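Putative mRNA export protein (Chaetomium thermophilum, PDB 4WP2) probably takes part in exporting mRNA from the nucleus to the cytoplasm, the chain here being the C-terminal UBA domain of this NXF-family export factor. Local coordinates at residues T17-E22 with E53-Q58; Q8-V13 with A32-E37. All blocks are in the same frame, centred on the assembly; numbering follows the deposited sequence.

Contact 1. Residues T17-E22 with E53-Q58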
loop_
_atom_site.group_PDB
_atom_site.type_symbol
_atom_site.label_atom_id
_atom_site.label_comp_id
_atom_site.label_asym_id
_atom_site.label_seq_id
_atom_site.Cartn_x
_atom_site.Cartn_y
_atom_site.Cartn_z
ATOM N N THR A 17 -40.835 -12.942 -14.605
ATOM C CA THR A 17 -42.149 -13.564 -14.412
ATOM C C THR A 17 -43.005 -12.891 -13.347
ATOM O O THR A 17 -44.228 -13.034 -13.354
ATOM C CB THR A 17 -42.034 -15.051 -14.022
ATOM O OG1 THR A 17 -41.447 -15.166 -12.722
ATOM C CG2 THR A 17 -41.209 -15.821 -15.041
ATOM N N GLY A 18 -42.361 -12.202 -12.412
ATOM C CA GLY A 18 -43.061 -11.592 -11.295
ATOM C C GLY A 18 -43.231 -12.520 -10.102
ATOM O O GLY A 18 -43.760 -12.109 -9.068
ATOM N N MET A 19 -42.782 -13.766 -10.237
ATOM C CA MET A 19 -42.881 -14.737 -9.146
ATOM C C MET A 19 -41.856 -14.492 -8.057
ATOM O O MET A 19 -40.789 -13.944 -8.315
ATOM C CB MET A 19 -42.699 -16.156 -9.679
ATOM C CG MET A 19 -43.837 -16.660 -10.542
ATOM S SD MET A 19 -43.627 -18.382 -11.057
ATOM C CE MET A 19 -42.093 -18.310 -11.988
ATOM N N ASN A 20 -42.160 -14.931 -6.837
ATOM C CA ASN A 20 -41.191 -14.834 -5.753
ATOM C C ASN A 20 -40.028 -15.813 -5.991
ATOM O O ASN A 20 -40.047 -16.596 -6.948
ATOM C CB ASN A 20 -41.863 -15.092 -4.397
ATOM C CG ASN A 20 -42.496 -16.479 -4.297
ATOM O OD1 ASN A 20 -42.062 -17.429 -4.948
ATOM N ND2 ASN A 20 -43.514 -16.602 -3.450
ATOM N N VAL A 21 -39.019 -15.783 -5.128
ATOM C CA VAL A 21 -37.824 -16.589 -5.386
ATOM C C VAL A 21 -38.107 -18.091 -5.290
ATOM O O VAL A 21 -37.480 -18.889 -5.989
ATOM C CB VAL A 21 -36.656 -16.215 -4.436
ATOM C CG1 VAL A 21 -36.263 -14.761 -4.633
ATOM C CG2 VAL A 21 -37.013 -16.491 -2.992
ATOM N N GLU A 22 -39.040 -18.494 -4.434
ATOM C CA GLU A 22 -39.341 -19.921 -4.294
ATOM C C GLU A 22 -39.891 -20.511 -5.598
ATOM O O GLU A 22 -39.408 -21.535 -6.087
ATOM C CB GLU A 22 -40.341 -20.165 -3.167
ATOM C CG GLU A 22 -40.766 -21.622 -3.056
ATOM C CD GLU A 22 -41.750 -21.864 -1.931
ATOM O OE1 GLU A 22 -42.282 -20.880 -1.376
ATOM O OE2 GLU A 22 -41.984 -23.044 -1.597
ATOM N N GLU A 53 -50.731 -15.541 -4.860
ATOM C CA GLU A 53 -49.943 -14.987 -3.758
ATOM C C GLU A 53 -48.430 -15.088 -4.004
ATOM O O GLU A 53 -47.644 -14.401 -3.357
ATOM C CB GLU A 53 -50.315 -15.665 -2.436
ATOM C CG GLU A 53 -50.077 -17.164 -2.376
ATOM C CD GLU A 53 -51.302 -17.985 -2.749
ATOM O OE1 GLU A 53 -52.229 -17.448 -3.390
ATOM O OE2 GLU A 53 -51.332 -19.182 -2.397
ATOM N N ALA A 54 -48.033 -15.940 -4.938
ATOM C CA ALA A 54 -46.624 -16.143 -5.259
ATOM C C ALA A 54 -46.022 -14.959 -6.020
ATOM O O ALA A 54 -44.804 -14.874 -6.173
ATOM C CB ALA A 54 -46.459 -17.420 -6.064
ATOM N N PHE A 55 -46.870 -14.045 -6.492
ATOM C CA PHE A 55 -46.431 -12.934 -7.345
ATOM C C PHE A 55 -46.077 -11.675 -6.554
ATOM O O PHE A 55 -46.904 -11.144 -5.814
ATOM C CB PHE A 55 -47.503 -12.620 -8.388
ATOM C CG PHE A 55 -47.572 -13.637 -9.496
ATOM C CD1 PHE A 55 -48.350 -14.776 -9.358
ATOM C CD2 PHE A 55 -46.854 -13.459 -10.663
ATOM C CE1 PHE A 55 -48.412 -15.714 -10.368
ATOM C CE2 PHE A 55 -46.910 -14.398 -11.682
ATOM C CZ PHE A 55 -47.690 -15.523 -11.534
ATOM N N ILE A 56 -44.813 -11.261 -6.640
ATOM C CA ILE A 56 -44.348 -10.047 -5.957
ATOM C C ILE A 56 -43.968 -8.853 -6.849
ATOM O O ILE A 56 -43.587 -7.787 -6.343
ATOM C CB ILE A 56 -43.119 -10.388 -5.092
ATOM C CG1 ILE A 56 -42.005 -10.969 -5.970
ATOM C CG2 ILE A 56 -43.515 -11.366 -3.990
ATOM C CD1 ILE A 56 -40.741 -11.326 -5.222
ATOM N N SER A 57 -44.034 -9.023 -8.164
ATOM C CA SER A 57 -43.718 -7.929 -9.088
ATOM C C SER A 57 -44.447 -8.126 -10.419
ATOM O O SER A 57 -45.122 -9.128 -10.626
ATOM C CB SER A 57 -42.201 -7.782 -9.291
ATOM O OG SER A 57 -41.631 -8.932 -9.877
ATOM N N GLN A 58 -44.300 -7.176 -11.331
ATOM C CA GLN A 58 -45.051 -7.232 -12.576
ATOM C C GLN A 58 -44.621 -8.337 -13.533
ATOM O O GLN A 58 -43.441 -8.468 -13.834
ATOM C CB GLN A 58 -44.908 -5.882 -13.283
ATOM C CG GLN A 58 -45.675 -5.759 -14.579
ATOM C CD GLN A 58 -45.763 -4.326 -15.071
ATOM O OE1 GLN A 58 -45.281 -3.390 -14.419
ATOM N NE2 GLN A 58 -46.360 -4.149 -16.238
#
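In this UBA domain the turn between helix 2-17 and helix 21-25, the first inter-helix loop of the fold, is bridged by the C-terminal tail, with G18 and N20 bonded to A54, I56 and S57. The carbonyl oxygen G18 O takes two backbone donors: I56 N approaches at 2.8 Å with a C=O...N angle of 176°, while S57 N, at 3.2 Å from G18 O, comes in from the side with a C=O...N angle of 126°. In the other direction N20 N donates to A54 O over 2.7 Å, so that M19 and F55 form a single isolated beta bridge in a domain otherwise built of helices. UBA-type folds are three-helix bundles, and here the third helix, 36-46, is followed by a tail that returns to the first loop. G18 is the first residue past helix 2-17 and has positive phi, and a CB there would collide with S57 O. The turn is further fixed by an ST turn, in which M19 N donates to T17 OG1; that hydroxyl is also bonded to V13 O.

F55 brings its ring against the same loop. M19 CG lies over one ring face, offset toward the rim, 4.0 Å from F55 CE2, whereas T17 O sits at the ring edge, 3.4 Å from the same CE2. F43 of helix 36-46 and V50 also touch this ring. An alanine at F55 would probably leave M19 CG without its aromatic cover and open a gap beside F43 and V50.

On the other flank of the bridge, I56 CD1 packs 3.6 Å from N20 CA. N20 is the N-cap of helix 21-25: chi1 of 60° sets CG between the backbone N and the carbonyl carbon, and OD1 accepts from Y23 N.

Contact 2. Residues Q8-V13 with A32-E37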
loop_
_atom_site.group_PDB
_atom_site.type_symbol
_atom_site.label_atom_id
_atom_site.label_comp_id
_atom_site.label_asym_id
_atom_site.label_seq_id
_atom_site.Cartn_x
_atom_site.Cartn_y
_atom_site.Cartn_z
ATOM N N GLN A 8 -28.321 -15.862 -9.277
ATOM C CA GLN A 8 -28.503 -14.840 -10.314
ATOM C C GLN A 8 -29.553 -15.319 -11.325
ATOM O O GLN A 8 -30.291 -14.502 -11.876
ATOM C CB GLN A 8 -27.181 -14.433 -10.999
ATOM C CG GLN A 8 -26.325 -15.518 -11.574
ATOM C CD GLN A 8 -25.008 -14.969 -12.123
ATOM O OE1 GLN A 8 -24.672 -13.802 -11.914
ATOM N NE2 GLN A 8 -24.263 -15.809 -12.829
ATOM N N LEU A 9 -29.624 -16.627 -11.572
ATOM C CA LEU A 9 -30.653 -17.176 -12.457
ATOM C C LEU A 9 -32.066 -17.089 -11.826
ATOM O O LEU A 9 -33.038 -16.741 -12.497
ATOM C CB LEU A 9 -30.325 -18.628 -12.817
ATOM C CG LEU A 9 -29.120 -18.752 -13.753
ATOM C CD1 LEU A 9 -28.561 -20.164 -13.747
ATOM C CD2 LEU A 9 -29.524 -18.350 -15.164
ATOM N N ILE A 10 -32.174 -17.388 -10.534
ATOM C CA ILE A 10 -33.442 -17.233 -9.822
ATOM C C ILE A 10 -33.914 -15.780 -9.888
ATOM O O ILE A 10 -35.092 -15.501 -10.151
ATOM C CB ILE A 10 -33.329 -17.659 -8.327
ATOM C CG1 ILE A 10 -33.078 -19.167 -8.200
ATOM C CG2 ILE A 10 -34.598 -17.284 -7.551
ATOM C CD1 ILE A 10 -32.714 -19.614 -6.781
ATOM N N ALA A 11 -32.989 -14.855 -9.640
ATOM C CA ALA A 11 -33.312 -13.438 -9.633
ATOM C C ALA A 11 -33.839 -13.002 -10.992
ATOM O O ALA A 11 -34.779 -12.206 -11.067
ATOM C CB ALA A 11 -32.083 -12.604 -9.250
ATOM N N GLU A 12 -33.259 -13.539 -12.062
ATOM C CA GLU A 12 -33.684 -13.160 -13.402
ATOM C C GLU A 12 -35.074 -13.695 -13.724
ATOM O O GLU A 12 -35.888 -12.990 -14.327
ATOM C CB GLU A 12 -32.687 -13.647 -14.453
ATOM C CG GLU A 12 -33.054 -13.213 -15.859
ATOM C CD GLU A 12 -33.006 -11.704 -16.055
ATOM O OE1 GLU A 12 -32.547 -10.975 -15.148
ATOM O OE2 GLU A 12 -33.475 -11.242 -17.111
ATOM N N VAL A 13 -35.344 -14.939 -13.342
ATOM C CA VAL A 13 -36.666 -15.519 -13.556
ATOM C C VAL A 13 -37.712 -14.714 -12.782
ATOM O O VAL A 13 -38.788 -14.442 -13.297
ATOM C CB VAL A 13 -36.713 -17.004 -13.142
ATOM C CG1 VAL A 13 -38.143 -17.525 -13.086
ATOM C CG2 VAL A 13 -35.888 -17.852 -14.107
ATOM N N ALA A 32 -35.594 -28.430 -16.768
ATOM C CA ALA A 32 -34.935 -27.263 -17.372
ATOM C C ALA A 32 -33.435 -27.278 -17.080
ATOM O O ALA A 32 -32.637 -26.724 -17.844
ATOM C CB ALA A 32 -35.552 -25.969 -16.863
ATOM N N ASN A 33 -33.065 -27.945 -15.989
ATOM C CA ASN A 33 -31.684 -28.018 -15.514
ATOM C C ASN A 33 -30.997 -26.652 -15.553
ATOM O O ASN A 33 -29.868 -26.527 -16.015
ATOM C CB ASN A 33 -30.890 -29.035 -16.341
ATOM C CG ASN A 33 -29.623 -29.514 -15.632
ATOM O OD1 ASN A 33 -29.493 -29.394 -14.412
ATOM N ND2 ASN A 33 -28.688 -30.060 -16.398
ATOM N N TRP A 34 -31.706 -25.645 -15.042
ATOM C CA TRP A 34 -31.186 -24.284 -14.861
ATOM C C TRP A 34 -30.927 -23.540 -16.172
ATOM O O TRP A 34 -30.296 -22.486 -16.182
ATOM C CB TRP A 34 -29.917 -24.324 -14.008
ATOM C CG TRP A 34 -30.211 -24.795 -12.630
ATOM C CD1 TRP A 34 -30.192 -26.079 -12.184
ATOM C CD2 TRP A 34 -30.587 -23.987 -11.512
ATOM N NE1 TRP A 34 -30.525 -26.123 -10.855
ATOM C CE2 TRP A 34 -30.782 -24.849 -10.420
ATOM C CE3 TRP A 34 -30.783 -22.614 -11.332
ATOM C CZ2 TRP A 34 -31.158 -24.387 -9.159
ATOM C CZ3 TRP A 34 -31.157 -22.156 -10.080
ATOM C CH2 TRP A 34 -31.338 -23.038 -9.012
ATOM N N ASN A 35 -31.494 -24.052 -17.258
ATOM C CA ASN A 35 -31.500 -23.348 -18.531
ATOM C C ASN A 35 -32.537 -22.230 -18.440
ATOM O O ASN A 35 -33.731 -22.505 -18.280
ATOM C CB ASN A 35 -31.864 -24.295 -19.671
ATOM C CG ASN A 35 -31.773 -23.639 -21.039
ATOM O OD1 ASN A 35 -32.517 -22.713 -21.347
ATOM N ND2 ASN A 35 -30.954 -24.215 -21.909
ATOM N N LEU A 36 -32.104 -20.979 -18.554
ATOM C CA LEU A 36 -33.020 -19.859 -18.351
ATOM C C LEU A 36 -34.187 -19.872 -19.322
ATOM O O LEU A 36 -35.332 -19.617 -18.942
ATOM C CB LEU A 36 -32.293 -18.519 -18.487
ATOM C CG LEU A 36 -33.200 -17.305 -18.245
ATOM C CD1 LEU A 36 -33.691 -17.263 -16.799
ATOM C CD2 LEU A 36 -32.504 -16.004 -18.623
ATOM N N GLU A 37 -33.896 -20.120 -20.591
ATOM C CA GLU A 37 -34.935 -20.089 -21.606
ATOM C C GLU A 37 -35.973 -21.189 -21.377
ATOM O O GLU A 37 -37.165 -20.955 -21.513
ATOM C CB GLU A 37 -34.330 -20.200 -23.003
ATOM C CG GLU A 37 -33.600 -18.936 -23.444
ATOM C CD GLU A 37 -34.500 -17.705 -23.447
ATOM O OE1 GLU A 37 -35.619 -17.774 -24.002
ATOM O OE2 GLU A 37 -34.086 -16.667 -22.887
#
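W34 and L36 press against L9, I10, E12 and V13 on one side of helix 2-17, an apolar contact between the first helix of the three-helix UBA bundle and the turn that leads into the third. That turn begins at A32, whose carbonyl oxygen accepts from N35 N at 3.0 Å, closing a type I' turn with N33 and W34 both at positive phi.

W34 leaves the turn with CG anti to its carbonyl carbon (chi1 -65°), and the six-membered part of the indole reaches the helix. I10 CG1 meets it at the ring edge, 4.0 Å from W34 CZ3. L9 CD1 reaches both the tryptophan backbone and its ring, lying 3.8 Å from W34 O and 4.1 Å from W34 CE3. L28 and T29, in the loop after helix 21-25, also pack on the indole.

N35 follows as the N-cap of helix 36-46, its OD1 accepting from L38 N.

L36, in the first turn of that helix, splits its two methyls between neighbours one residue apart. CD2 touches the aliphatic part of E12, 4.0 Å from E12 CG, with the two side chains crossing at about a right angle; the carboxylate of E12 makes a salt bridge with R15. The L36 and V13 side chains slide past each other in opposite directions, and the closest approach of the contact is L36 CD1 to V13 CG2 at 3.5 Å.

How the contacts relate
Contacts 1 and 2 lie on opposite sides of the chain's centre, their own centres about 14 Å apart, and their segments alternate along the chain: 8-13, 17-22, 32-37, 53-58. Helix 2-17 connects them, since it supplies one side of contact 2 and ends at the loop of contact 1. They also touch directly, with V21 O 3.7 Å from I10 CG2 and M19 CE 4.2 Å from V13 CG1. One contact is held chiefly by backbone hydrogen bonds and the other by apolar side chains, an example of a small helical domain joining its parts by two different means. Helix 36-46 runs from contact 2 to F43, which touches T17, M19 and F55.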